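PDB 2DY1: elongation factor G from Thermus thermophilus, which binds GTP together with a magnesium ion and probably acts as a GTPase elongation factor in the translocation step of protein synthesis. Local coordinates for residues V12-V15 with G21-T24; T48-P53 with R59-T64; D80-G85 with G89-A94; A101-S106 with R117-A122; P128-V133 with L265-E270. All coordinates share one frame; numbering follows the deposited sequence.

Interaction 1 of 5, residues V12-V15 with G21-T24. With MG (magnesium ion), chain B; GTP (guanosine-5'-triphosphate), chain C.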
# COMPACT_ATOMS: atom_id res chain seq x y z
N VAL A 12 9.47 13.65 -11.21
CA VAL A 12 8.63 14.15 -10.12
C VAL A 12 7.39 13.30 -9.93
O VAL A 12 6.72 12.98 -10.92
CB VAL A 12 8.18 15.62 -10.46
CG1 VAL A 12 7.29 16.19 -9.35
CG2 VAL A 12 9.42 16.52 -10.67
N ALA A 13 7.08 12.94 -8.68
CA ALA A 13 5.85 12.18 -8.40
C ALA A 13 4.81 13.18 -7.93
O ALA A 13 5.08 13.96 -7.03
CB ALA A 13 6.07 11.17 -7.30
N LEU A 14 3.62 13.14 -8.55
CA LEU A 14 2.52 14.05 -8.21
C LEU A 14 1.60 13.21 -7.32
O LEU A 14 0.98 12.21 -7.77
CB LEU A 14 1.82 14.48 -9.50
CG LEU A 14 0.51 15.25 -9.37
CD1 LEU A 14 0.70 16.50 -8.51
CD2 LEU A 14 0.08 15.64 -10.77
N VAL A 15 1.50 13.61 -6.06
CA VAL A 15 0.74 12.87 -5.06
C VAL A 15 -0.19 13.81 -4.32
O VAL A 15 -0.11 15.03 -4.49
CB VAL A 15 1.68 12.21 -4.04
CG1 VAL A 15 2.53 11.14 -4.74
CG2 VAL A 15 2.65 13.26 -3.42
N GLY A 21 -7.03 17.07 -7.62
CA GLY A 21 -6.79 17.67 -8.92
C GLY A 21 -5.54 17.27 -9.68
O GLY A 21 -5.16 17.95 -10.63
N LYS A 22 -4.93 16.17 -9.26
CA LYS A 22 -3.69 15.67 -9.87
C LYS A 22 -3.80 15.32 -11.35
O LYS A 22 -3.03 15.81 -12.19
CB LYS A 22 -3.20 14.45 -9.09
CG LYS A 22 -2.87 14.73 -7.59
CD LYS A 22 -2.42 13.47 -6.85
CE LYS A 22 -3.47 12.36 -6.81
NZ LYS A 22 -4.63 12.65 -5.91
N THR A 23 -4.75 14.47 -11.69
CA THR A 23 -4.88 14.07 -13.07
C THR A 23 -5.30 15.23 -13.95
O THR A 23 -4.88 15.33 -15.09
CB THR A 23 -5.84 12.89 -13.17
OG1 THR A 23 -5.28 11.81 -12.42
CG2 THR A 23 -6.06 12.45 -14.64
N THR A 24 -6.13 16.12 -13.41
CA THR A 24 -6.58 17.27 -14.18
C THR A 24 -5.40 18.22 -14.47
O THR A 24 -5.29 18.80 -15.55
CB THR A 24 -7.71 17.97 -13.41
OG1 THR A 24 -8.82 17.05 -13.28
CG2 THR A 24 -8.19 19.21 -14.15
MG MG B . -5.98 11.03 -10.55
PG GTP C . -7.44 10.85 -7.61
O1G GTP C . -8.81 10.03 -7.42
O2G GTP C . -6.64 10.26 -8.87
O3G GTP C . -6.62 10.89 -6.38
O3B GTP C . -7.98 12.31 -8.02
PB GTP C . -7.09 13.47 -8.69
O1B GTP C . -6.27 14.10 -7.64
O2B GTP C . -6.39 12.93 -9.88
O3A GTP C . -8.21 14.55 -9.08
PA GTP C . -8.91 14.65 -10.52
O1A GTP C . -7.97 15.30 -11.47
O2A GTP C . -9.47 13.33 -10.87
O5' GTP C . -10.11 15.69 -10.26
C5' GTP C . -11.24 15.24 -9.51
C4' GTP C . -12.40 16.22 -9.69
O4' GTP C . -11.89 17.52 -9.36
C3' GTP C . -12.81 16.28 -11.16
O3' GTP C . -14.21 16.58 -11.25
C2' GTP C . -11.98 17.45 -11.70
O2' GTP C . -12.67 18.05 -12.79
C1' GTP C . -12.08 18.38 -10.49
N9 GTP C . -11.04 19.43 -10.49
C8 GTP C . -9.72 19.23 -10.58
N7 GTP C . -9.09 20.39 -10.41
C5 GTP C . -10.00 21.33 -10.20
C6 GTP C . -9.93 22.70 -9.97
O6 GTP C . -8.85 23.29 -9.86
N1 GTP C . -11.12 23.42 -9.81
C2 GTP C . -12.35 22.75 -9.89
N2 GTP C . -13.49 23.43 -9.74
N3 GTP C . -12.38 21.43 -10.12
C4 GTP C . -11.25 20.73 -10.27
O HOH W 1 -7.86 10.97 -11.46
O HOH W 2 -4.01 11.18 -9.85

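Interaction 2 of 5, residues T48-P53 with R59-T64. With MG (magnesium ion), chain B; GTP (guanosine-5'-triphosphate), chain C.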
# COMPACT_ATOMS: atom_id res chain seq x y z
N THR A 48 -5.15 10.94 -20.18
CA THR A 48 -4.03 10.05 -20.48
C THR A 48 -3.76 9.09 -19.32
O THR A 48 -3.52 7.90 -19.54
CB THR A 48 -2.78 10.89 -20.79
OG1 THR A 48 -3.00 11.60 -22.02
CG2 THR A 48 -1.52 10.03 -20.93
N THR A 49 -3.76 9.60 -18.08
CA THR A 49 -3.49 8.74 -16.92
C THR A 49 -4.52 7.67 -16.66
O THR A 49 -4.20 6.50 -16.51
CB THR A 49 -3.40 9.55 -15.62
OG1 THR A 49 -2.39 10.53 -15.76
CG2 THR A 49 -3.08 8.64 -14.42
N ASP A 50 -5.77 8.08 -16.56
CA ASP A 50 -6.81 7.15 -16.25
C ASP A 50 -7.35 6.45 -17.49
O ASP A 50 -8.30 6.92 -18.12
CB ASP A 50 -7.92 7.89 -15.47
CG ASP A 50 -7.44 8.39 -14.08
OD1 ASP A 50 -6.36 7.97 -13.59
OD2 ASP A 50 -8.17 9.19 -13.45
N TYR A 51 -6.73 5.32 -17.83
CA TYR A 51 -7.14 4.58 -19.02
C TYR A 51 -7.62 3.15 -18.76
O TYR A 51 -8.29 2.58 -19.61
CB TYR A 51 -6.01 4.58 -20.06
CG TYR A 51 -4.82 3.73 -19.68
CD1 TYR A 51 -4.84 2.34 -19.86
CD2 TYR A 51 -3.69 4.30 -19.10
CE1 TYR A 51 -3.78 1.53 -19.49
CE2 TYR A 51 -2.61 3.50 -18.72
CZ TYR A 51 -2.65 2.12 -18.92
OH TYR A 51 -1.56 1.33 -18.57
N THR A 52 -7.27 2.55 -17.62
CA THR A 52 -7.76 1.19 -17.38
C THR A 52 -9.25 1.25 -17.04
O THR A 52 -9.77 2.29 -16.63
CB THR A 52 -7.06 0.49 -16.20
OG1 THR A 52 -7.35 1.21 -14.99
CG2 THR A 52 -5.55 0.42 -16.44
N PRO A 53 -9.98 0.14 -17.24
CA PRO A 53 -11.40 0.14 -16.93
C PRO A 53 -11.70 0.52 -15.48
O PRO A 53 -12.70 1.18 -15.18
CB PRO A 53 -11.83 -1.31 -17.22
CG PRO A 53 -10.89 -1.71 -18.30
CD PRO A 53 -9.56 -1.14 -17.83
N ARG A 59 -13.59 6.53 -11.43
CA ARG A 59 -13.21 7.94 -11.57
C ARG A 59 -12.11 8.33 -10.58
O ARG A 59 -12.20 9.36 -9.90
CB ARG A 59 -14.45 8.84 -11.41
CG ARG A 59 -15.51 8.66 -12.53
CD ARG A 59 -14.97 9.18 -13.85
NE ARG A 59 -15.98 9.40 -14.90
CZ ARG A 59 -16.03 8.74 -16.06
NH1 ARG A 59 -15.16 7.78 -16.35
NH2 ARG A 59 -16.93 9.10 -16.97
N THR A 60 -11.09 7.50 -10.50
CA THR A 60 -9.96 7.75 -9.60
C THR A 60 -8.74 7.09 -10.21
O THR A 60 -8.85 6.11 -10.94
CB THR A 60 -10.24 7.19 -8.18
OG1 THR A 60 -9.21 7.63 -7.27
CG2 THR A 60 -10.26 5.66 -8.19
N THR A 61 -7.56 7.62 -9.93
CA THR A 61 -6.35 7.03 -10.46
C THR A 61 -6.00 5.77 -9.68
O THR A 61 -5.50 5.81 -8.56
CB THR A 61 -5.22 8.09 -10.40
OG1 THR A 61 -5.58 9.16 -11.28
CG2 THR A 61 -3.87 7.51 -10.86
N VAL A 62 -6.25 4.62 -10.32
CA VAL A 62 -5.97 3.32 -9.72
C VAL A 62 -4.52 2.94 -10.00
O VAL A 62 -3.88 2.26 -9.20
CB VAL A 62 -6.91 2.26 -10.35
CG1 VAL A 62 -6.55 0.85 -9.89
CG2 VAL A 62 -8.35 2.61 -9.99
N ARG A 63 -4.03 3.39 -11.16
CA ARG A 63 -2.68 3.08 -11.60
C ARG A 63 -1.94 4.33 -12.01
O ARG A 63 -2.47 5.16 -12.76
CB ARG A 63 -2.72 2.14 -12.81
CG ARG A 63 -3.55 0.85 -12.61
CD ARG A 63 -2.99 -0.04 -11.53
NE ARG A 63 -1.69 -0.58 -11.94
CZ ARG A 63 -0.88 -1.27 -11.14
NH1 ARG A 63 -1.22 -1.52 -9.89
NH2 ARG A 63 0.28 -1.73 -11.61
N THR A 64 -0.72 4.48 -11.51
CA THR A 64 0.10 5.62 -11.87
C THR A 64 0.28 5.73 -13.38
O THR A 64 0.53 4.73 -14.06
CB THR A 64 1.49 5.45 -11.24
OG1 THR A 64 1.34 5.35 -9.82
CG2 THR A 64 2.42 6.62 -11.60
MG MG B . -5.98 11.03 -10.55
PG GTP C . -7.44 10.85 -7.61
O1G GTP C . -8.81 10.03 -7.42
O2G GTP C . -6.64 10.26 -8.87
O3G GTP C . -6.62 10.89 -6.38
O3B GTP C . -7.98 12.31 -8.02
PB GTP C . -7.09 13.47 -8.69
O1B GTP C . -6.27 14.10 -7.64
O2B GTP C . -6.39 12.93 -9.88
O3A GTP C . -8.21 14.55 -9.08
PA GTP C . -8.91 14.65 -10.52
O1A GTP C . -7.97 15.30 -11.47
O2A GTP C . -9.47 13.33 -10.87
O5' GTP C . -10.11 15.69 -10.26
C5' GTP C . -11.24 15.24 -9.51
C4' GTP C . -12.40 16.22 -9.69
O4' GTP C . -11.89 17.52 -9.36
C3' GTP C . -12.81 16.28 -11.16
O3' GTP C . -14.21 16.58 -11.25
C2' GTP C . -11.98 17.45 -11.70
O2' GTP C . -12.67 18.05 -12.79
C1' GTP C . -12.08 18.38 -10.49
N9 GTP C . -11.04 19.43 -10.49
C8 GTP C . -9.72 19.23 -10.58
N7 GTP C . -9.09 20.39 -10.41
C5 GTP C . -10.00 21.33 -10.20
C6 GTP C . -9.93 22.70 -9.97
O6 GTP C . -8.85 23.29 -9.86
N1 GTP C . -11.12 23.42 -9.81
C2 GTP C . -12.35 22.75 -9.89
N2 GTP C . -13.49 23.43 -9.74
N3 GTP C . -12.38 21.43 -10.12
C4 GTP C . -11.25 20.73 -10.27
O HOH W 3 -2.33 4.72 -15.67
O HOH W 4 -5.15 5.41 -13.33
O HOH W 1 -7.86 10.97 -11.46
O HOH W 5 -0.70 2.48 -16.03
O HOH W 2 -4.01 11.18 -9.85

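Interaction 3 of 5, residues D80-G85 with G89-A94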
# COMPACT_ATOMS: atom_id res chain seq x y z
N ASP A 80 1.83 10.66 -12.37
CA ASP A 80 0.50 11.05 -11.83
C ASP A 80 0.02 9.84 -11.03
O ASP A 80 -0.45 8.84 -11.59
CB ASP A 80 -0.43 11.40 -13.01
CG ASP A 80 -1.84 11.74 -12.57
OD1 ASP A 80 -2.00 12.09 -11.39
OD2 ASP A 80 -2.77 11.66 -13.42
N ALA A 81 0.15 9.94 -9.72
CA ALA A 81 -0.13 8.83 -8.81
C ALA A 81 -1.51 8.81 -8.22
O ALA A 81 -2.22 9.82 -8.27
CB ALA A 81 0.92 8.87 -7.66
N PRO A 82 -1.90 7.66 -7.64
CA PRO A 82 -3.22 7.53 -7.01
C PRO A 82 -3.31 8.45 -5.80
O PRO A 82 -2.31 8.95 -5.26
CB PRO A 82 -3.26 6.07 -6.56
CG PRO A 82 -2.39 5.37 -7.56
CD PRO A 82 -1.22 6.35 -7.68
N GLY A 83 -4.54 8.61 -5.33
CA GLY A 83 -4.78 9.41 -4.15
C GLY A 83 -5.24 8.52 -2.99
O GLY A 83 -4.87 8.73 -1.85
N TYR A 84 -6.02 7.48 -3.29
CA TYR A 84 -6.54 6.63 -2.22
C TYR A 84 -5.52 5.67 -1.63
O TYR A 84 -4.70 5.10 -2.36
CB TYR A 84 -7.73 5.81 -2.72
CG TYR A 84 -9.01 6.61 -2.87
CD1 TYR A 84 -9.58 6.81 -4.12
CD2 TYR A 84 -9.65 7.15 -1.76
CE1 TYR A 84 -10.78 7.52 -4.28
CE2 TYR A 84 -10.84 7.87 -1.89
CZ TYR A 84 -11.39 8.05 -3.15
OH TYR A 84 -12.55 8.78 -3.30
N GLY A 85 -5.60 5.47 -0.32
CA GLY A 85 -4.68 4.56 0.37
C GLY A 85 -4.80 3.13 -0.11
O GLY A 85 -3.92 2.29 0.10
N GLY A 89 0.42 0.72 -3.01
CA GLY A 89 1.48 0.12 -3.82
C GLY A 89 1.98 1.07 -4.90
O GLY A 89 3.19 1.36 -5.02
N GLU A 90 1.05 1.60 -5.66
CA GLU A 90 1.39 2.52 -6.74
C GLU A 90 1.90 3.85 -6.23
O GLU A 90 2.81 4.44 -6.81
CB GLU A 90 0.16 2.73 -7.62
CG GLU A 90 -0.11 1.57 -8.56
CD GLU A 90 0.84 1.59 -9.75
OE1 GLU A 90 2.00 1.16 -9.62
OE2 GLU A 90 0.42 2.07 -10.82
N ILE A 91 1.31 4.34 -5.15
CA ILE A 91 1.75 5.61 -4.59
C ILE A 91 3.20 5.51 -4.13
O ILE A 91 4.03 6.38 -4.47
CB ILE A 91 0.87 6.04 -3.40
CG1 ILE A 91 -0.56 6.29 -3.90
CG2 ILE A 91 1.42 7.35 -2.77
CD1 ILE A 91 -1.60 6.53 -2.78
N ARG A 92 3.52 4.48 -3.35
CA ARG A 92 4.90 4.37 -2.86
C ARG A 92 5.86 4.08 -4.00
O ARG A 92 7.00 4.58 -4.00
CB ARG A 92 4.97 3.33 -1.73
CG ARG A 92 4.25 3.85 -0.46
CD ARG A 92 4.46 2.99 0.74
NE ARG A 92 3.70 3.49 1.89
CZ ARG A 92 3.91 3.10 3.14
NH1 ARG A 92 4.86 2.21 3.40
NH2 ARG A 92 3.18 3.60 4.13
N GLY A 93 5.41 3.32 -4.99
CA GLY A 93 6.25 3.04 -6.14
C GLY A 93 6.57 4.32 -6.91
O GLY A 93 7.70 4.50 -7.38
N ALA A 94 5.60 5.22 -7.07
CA ALA A 94 5.82 6.47 -7.80
C ALA A 94 6.82 7.34 -7.04
O ALA A 94 7.69 7.95 -7.66
CB ALA A 94 4.50 7.23 -8.00

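Interaction 4 of 5, residues A101-S106 with R117-A122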
# COMPACT_ATOMS: atom_id res chain seq x y z
N ALA A 101 8.73 15.24 -4.76
CA ALA A 101 7.29 15.05 -4.73
C ALA A 101 6.57 16.38 -4.91
O ALA A 101 6.93 17.37 -4.28
CB ALA A 101 6.89 14.45 -3.39
N LEU A 102 5.59 16.41 -5.81
CA LEU A 102 4.75 17.60 -6.03
C LEU A 102 3.46 17.16 -5.34
O LEU A 102 2.82 16.20 -5.78
CB LEU A 102 4.51 17.84 -7.52
CG LEU A 102 3.47 18.91 -7.88
CD1 LEU A 102 3.88 20.29 -7.26
CD2 LEU A 102 3.37 19.05 -9.41
N VAL A 103 3.08 17.87 -4.29
CA VAL A 103 1.93 17.48 -3.49
C VAL A 103 0.75 18.40 -3.74
O VAL A 103 0.80 19.57 -3.40
CB VAL A 103 2.32 17.51 -1.97
CG1 VAL A 103 1.19 16.98 -1.11
CG2 VAL A 103 3.62 16.69 -1.74
N ALA A 104 -0.31 17.88 -4.37
CA ALA A 104 -1.50 18.67 -4.67
C ALA A 104 -2.33 18.77 -3.41
O ALA A 104 -2.53 17.79 -2.69
CB ALA A 104 -2.33 18.00 -5.76
N VAL A 105 -2.81 19.99 -3.15
CA VAL A 105 -3.64 20.26 -1.98
C VAL A 105 -4.82 21.11 -2.45
O VAL A 105 -4.65 22.19 -3.00
CB VAL A 105 -2.84 21.06 -0.90
CG1 VAL A 105 -3.78 21.52 0.25
CG2 VAL A 105 -1.73 20.19 -0.35
N SER A 106 -6.04 20.61 -2.22
CA SER A 106 -7.24 21.37 -2.60
C SER A 106 -7.41 22.55 -1.63
O SER A 106 -7.33 22.37 -0.42
CB SER A 106 -8.47 20.45 -2.51
OG SER A 106 -9.65 21.22 -2.42
N ARG A 117 -0.10 11.13 4.33
CA ARG A 117 0.53 9.84 4.02
C ARG A 117 1.60 9.98 2.94
O ARG A 117 2.70 9.43 3.06
CB ARG A 117 -0.49 8.82 3.52
CG ARG A 117 -1.59 8.40 4.47
CD ARG A 117 -2.23 7.18 3.86
NE ARG A 117 -3.66 7.00 4.13
CZ ARG A 117 -4.67 7.33 3.35
NH1 ARG A 117 -4.43 7.89 2.19
NH2 ARG A 117 -5.91 7.08 3.73
N ALA A 118 1.27 10.68 1.86
CA ALA A 118 2.24 10.85 0.77
C ALA A 118 3.41 11.69 1.25
O ALA A 118 4.56 11.41 0.92
CB ALA A 118 1.57 11.50 -0.43
N TRP A 119 3.12 12.74 2.03
CA TRP A 119 4.16 13.62 2.56
C TRP A 119 5.17 12.84 3.40
O TRP A 119 6.38 13.00 3.27
CB TRP A 119 3.52 14.71 3.42
CG TRP A 119 4.45 15.82 3.82
CD1 TRP A 119 5.22 15.89 4.95
CD2 TRP A 119 4.71 17.01 3.08
NE1 TRP A 119 5.94 17.06 4.96
CE2 TRP A 119 5.64 17.77 3.82
CE3 TRP A 119 4.23 17.51 1.87
CZ2 TRP A 119 6.11 19.01 3.38
CZ3 TRP A 119 4.70 18.74 1.42
CH2 TRP A 119 5.63 19.48 2.18
N THR A 120 4.65 11.96 4.26
CA THR A 120 5.50 11.16 5.14
C THR A 120 6.38 10.19 4.36
O THR A 120 7.56 10.03 4.67
CB THR A 120 4.63 10.36 6.13
OG1 THR A 120 3.94 11.27 7.00
CG2 THR A 120 5.49 9.43 6.97
N VAL A 121 5.81 9.54 3.35
CA VAL A 121 6.60 8.61 2.53
C VAL A 121 7.70 9.39 1.83
O VAL A 121 8.87 8.96 1.81
CB VAL A 121 5.70 7.91 1.49
CG1 VAL A 121 6.56 7.05 0.54
CG2 VAL A 121 4.68 7.04 2.22
N ALA A 122 7.36 10.56 1.30
CA ALA A 122 8.35 11.37 0.61
C ALA A 122 9.48 11.74 1.58
O ALA A 122 10.65 11.69 1.22
CB ALA A 122 7.71 12.65 0.04

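Interaction 5 of 5, residues P128-V133 with L265-E270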
# COMPACT_ATOMS: atom_id res chain seq x y z
N PRO A 128 12.68 16.07 -1.74
CA PRO A 128 12.29 17.47 -1.65
C PRO A 128 10.78 17.46 -1.93
O PRO A 128 10.27 16.56 -2.63
CB PRO A 128 13.03 18.12 -2.81
CG PRO A 128 14.32 17.32 -2.85
CD PRO A 128 13.81 15.90 -2.69
N ARG A 129 10.06 18.44 -1.41
CA ARG A 129 8.62 18.53 -1.61
C ARG A 129 8.22 19.95 -1.99
O ARG A 129 8.80 20.93 -1.50
CB ARG A 129 7.86 18.14 -0.34
CG ARG A 129 7.63 16.64 -0.15
CD ARG A 129 7.87 16.27 1.31
NE ARG A 129 9.31 16.31 1.56
CZ ARG A 129 9.87 16.54 2.74
NH1 ARG A 129 9.10 16.74 3.81
NH2 ARG A 129 11.19 16.57 2.84
N MET A 130 7.26 20.05 -2.91
CA MET A 130 6.70 21.33 -3.35
C MET A 130 5.19 21.08 -3.26
O MET A 130 4.76 19.96 -3.43
CB MET A 130 7.11 21.63 -4.80
CG MET A 130 6.28 22.65 -5.56
SD MET A 130 6.88 22.72 -7.30
CE MET A 130 8.45 23.49 -6.97
N VAL A 131 4.42 22.12 -2.95
CA VAL A 131 2.96 21.99 -2.85
C VAL A 131 2.33 22.76 -3.99
O VAL A 131 2.81 23.84 -4.34
CB VAL A 131 2.44 22.66 -1.55
CG1 VAL A 131 0.90 22.73 -1.54
CG2 VAL A 131 2.93 21.88 -0.33
N VAL A 132 1.27 22.21 -4.58
CA VAL A 132 0.52 22.96 -5.59
C VAL A 132 -0.92 23.02 -5.09
O VAL A 132 -1.54 22.00 -4.80
CB VAL A 132 0.62 22.35 -7.04
CG1 VAL A 132 0.20 20.90 -7.08
CG2 VAL A 132 -0.22 23.20 -8.00
N VAL A 133 -1.43 24.24 -4.94
CA VAL A 133 -2.79 24.44 -4.44
C VAL A 133 -3.75 24.54 -5.60
O VAL A 133 -3.65 25.43 -6.46
CB VAL A 133 -2.87 25.72 -3.59
CG1 VAL A 133 -4.32 25.95 -3.15
CG2 VAL A 133 -1.94 25.59 -2.38
N LEU A 265 5.21 24.40 -14.30
CA LEU A 265 6.24 23.60 -14.92
C LEU A 265 7.61 24.30 -14.82
O LEU A 265 8.63 23.65 -14.53
CB LEU A 265 5.86 23.32 -16.37
CG LEU A 265 6.73 22.32 -17.15
CD1 LEU A 265 6.84 21.00 -16.38
CD2 LEU A 265 6.08 22.10 -18.52
N GLU A 266 7.62 25.61 -15.04
CA GLU A 266 8.86 26.37 -14.95
C GLU A 266 9.38 26.32 -13.51
O GLU A 266 10.59 26.19 -13.28
CB GLU A 266 8.62 27.82 -15.40
CG GLU A 266 8.24 27.91 -16.89
CD GLU A 266 7.86 29.32 -17.34
OE1 GLU A 266 7.15 30.01 -16.58
OE2 GLU A 266 8.25 29.72 -18.45
N LEU A 267 8.47 26.42 -12.54
CA LEU A 267 8.88 26.36 -11.14
C LEU A 267 9.44 24.97 -10.79
O LEU A 267 10.36 24.87 -9.99
CB LEU A 267 7.70 26.72 -10.23
CG LEU A 267 7.93 26.69 -8.72
CD1 LEU A 267 9.01 27.70 -8.33
CD2 LEU A 267 6.62 27.02 -8.01
N ILE A 268 8.88 23.91 -11.37
CA ILE A 268 9.41 22.57 -11.12
C ILE A 268 10.87 22.53 -11.56
O ILE A 268 11.74 22.02 -10.83
CB ILE A 268 8.58 21.52 -11.90
CG1 ILE A 268 7.27 21.28 -11.15
CG2 ILE A 268 9.37 20.22 -12.07
CD1 ILE A 268 6.19 20.54 -11.98
N LEU A 269 11.15 23.06 -12.75
CA LEU A 269 12.52 23.07 -13.26
C LEU A 269 13.43 23.93 -12.38
O LEU A 269 14.55 23.54 -12.05
CB LEU A 269 12.54 23.59 -14.71
CG LEU A 269 11.89 22.60 -15.67
CD1 LEU A 269 11.45 23.33 -16.93
CD2 LEU A 269 12.87 21.45 -16.00
N GLU A 270 12.92 25.08 -11.95
CA GLU A 270 13.73 25.96 -11.13
C GLU A 270 14.00 25.49 -9.71
O GLU A 270 15.10 25.67 -9.17
CB GLU A 270 13.06 27.34 -11.08
CG GLU A 270 13.68 28.30 -10.07
CD GLU A 270 12.89 29.59 -9.97
OE1 GLU A 270 11.70 29.60 -10.36
OE2 GLU A 270 13.46 30.59 -9.48

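Interaction 1 of 5, residues V12-V15 with G21-T24
L14 and K22 meet mostly through carbon. CG of L14 lies 3.8 Å from CB of K22, and L14 CD2 rests 3.4 Å from the K22 backbone O, the two side chains passing at a slant. Further along the lysine, CD packs against the V15 backbone, 3.4 Å from its C atom. Bends at chi3 (-61°) and chi4 (-72°) then turn the chain back from the strand toward the phosphates. Hydrogen bonds take over there: K22 NZ donates to GTP O3G (2.7 Å) and O1B (2.8 Å), joining the gamma and beta phosphates, and also bonds to the O of G16. The backbone amides of this P-loop add K22 N to O1B, T23 N to O2B (2.9 Å) and T24 N to O1A, which T24 OG1 also holds. Metal coordination completes the grip: T23 OG1 binds magnesium at 2.1 Å, with O2G, O2B, two waters and T61 OG1 as the other ligands. A methionine in place of K22 would probably leave O3G and O1B without the ammonium that spans them. Lysine, metal and helix N terminus together are likely to draw negative charge toward the beta and gamma phosphates.

Interaction 2 of 5, residues T48-P53 with R59-T64
D50 reaches across to T61 with its carboxylate. From CB, chi1 of -65° sets CG beside the backbone N and anti to the carbonyl carbon, which brings CG within 3.4 Å of T61 OG1. OD1 then accepts the T61 hydroxyl proton at 2.7 Å, through its syn lone pair; a water shared with the R63 O lies 2.8 Å from OD1. OD2 accepts at 2.7 Å from a magnesium-bound water, which also donates to GTP O2A, so the aspartate is a second-shell residue for the metal. Both segments correspond to switch I, the loop that in translational GTPases closes over the gamma phosphate. T61 is its magnesium-binding threonine: OG1 sits 2.0 Å from the metal while the T61 N donates to GTP O2G (3.0 Å). An alanine instead of D50 would probably leave the T61 hydroxyl proton without its acceptor and cost the metal-bound water one of its two. Alongside, the T49 and T61 methyls touch, CG2 to CG2 at 3.8 Å, the side chains crossing at about a right angle, while T49 OG1 is hydrogen-bonded to D80. T52 CG2 lies 4.3 Å from CG of R63, whose NE bonds to Q292.

Interaction 3 of 5, residues D80-G85 with G89-A94
The backbone of A81, P82 and G83 passes close beside helix 88-97, with the CA atoms of A81 and I91 5.6 Å apart. D80 to G83 form the DxxG motif of the GTPase fold, at the start of switch II, and G83 touches the bound GTP; the helix that follows packs back on this loop, which in such GTPases responds to the nucleotide. P82 is central to the contact. Its ring lies on the helix surface between two neighbouring residues: CG rests 3.7 Å from CB of E90, and CB lies 3.8 Å from CG1 of I91, the proline and isoleucine side chains running past each other in opposite directions. E90 gives the proline little more than its CB, because its chain bends at chi2 (-77°) and carries the carboxylate off to a salt bridge with K290 and a hydrogen bond with the T64 N. Further along the helix, two small residues let loop and helix approach closely, the A81 and A94 CB atoms meeting at 4.0 Å. D80 turns the other way, its OD2 hydrogen-bonded to T23, and the Y84 ring packs on T60 and A18. I91 makes the remaining contacts with the loop: with chi1 at -64° and an extended chi2, CG1 sits 3.5 Å from the O of P82, and CD1 continues on to lie 3.4 Å from the O of Y84.

Interaction 4 of 5, residues A101-S106 with R117-A122
W119 and A122 of helix 113-124 lie against V103 and A101 of strand 100-106. Along the helix, A118 comes first: its CB points toward the strand but packs on V15 of the neighbouring strand 9-16. W119 follows. Its CG stands anti to the backbone N (chi1 -170°), which brings the indole to V103, and the V103 and W119 side chains cross at about a right angle. The six-membered part of the ring does the touching, CE3 at 3.8 Å and CZ3 at 3.9 Å from CG2 of V103, and the methyl approaches obliquely. The same indole makes a cation-pi contact with R129 and an edge-to-face contact with Y248, contacts that probably limit its rotation. V121 turns to helix 88-97, touching L95 and R92. One turn beyond A118, A122 sets its CB 4.0 Å from CB of A101, and these two methyls allow helix and strand to come close, with CA atoms 6.6 Å apart. The helix is the crossover of the beta-alpha-beta unit made with strands 100-106 and 129-134. Between these two segments no hydrogen bond forms; they meet by shape and hydrophobic burial.

Interaction 5 of 5, residues P128-V133 with L265-E270
M130 alone of strand 129-134 carries the contact with L267 and I268 of helix 261-271. Just before it, R129 turns to the other face of the sheet, where it forms a salt bridge with E123. M130 faces the helix. Its chain runs out extended through chi1 (161°) and chi2 (-175°), then bends at chi3 (-70°), so that the sulfur and the methyl meet different residues. SD lies 4.1 Å from CG1 of I268, the two side chains crossing at about a right angle. CE goes further, to 3.7 Å from CG of L267 and 3.8 Å from the L267 backbone O. Beyond it, V131 and V132 pack on strand 100-106. The central sheet of the GTPase domain thus has helix 261-271 on one face and helix 113-124 on the other. Between M130 and the two helix residues the contact is apolar, a long flexible thioether side chain fitted against branched carbons without a polar bond.

From the N terminus the five contacts follow one another in series; none nests in or crosses another. Interaction 1 closes the short P-loop between strand 9-16 and helix 22-32. Interaction 2 closes the switch loop around helix 53-57 and meets interaction 1 at the magnesium, through T23 and T61. Interaction 3 closes the turn into helix 88-97 and joins both through D80 and E90. Interaction 4 closes strand 100-106 onto its crossover helix, beside strand 9-16. Interaction 5 closes by far the longest loop, bringing residues 265-270 back to strand 129-134, next to strand 100-106. Interactions 1 to 3 gather at the triphosphate end of the nucleotide; 4 and 5 clothe opposite faces of the sheet behind it.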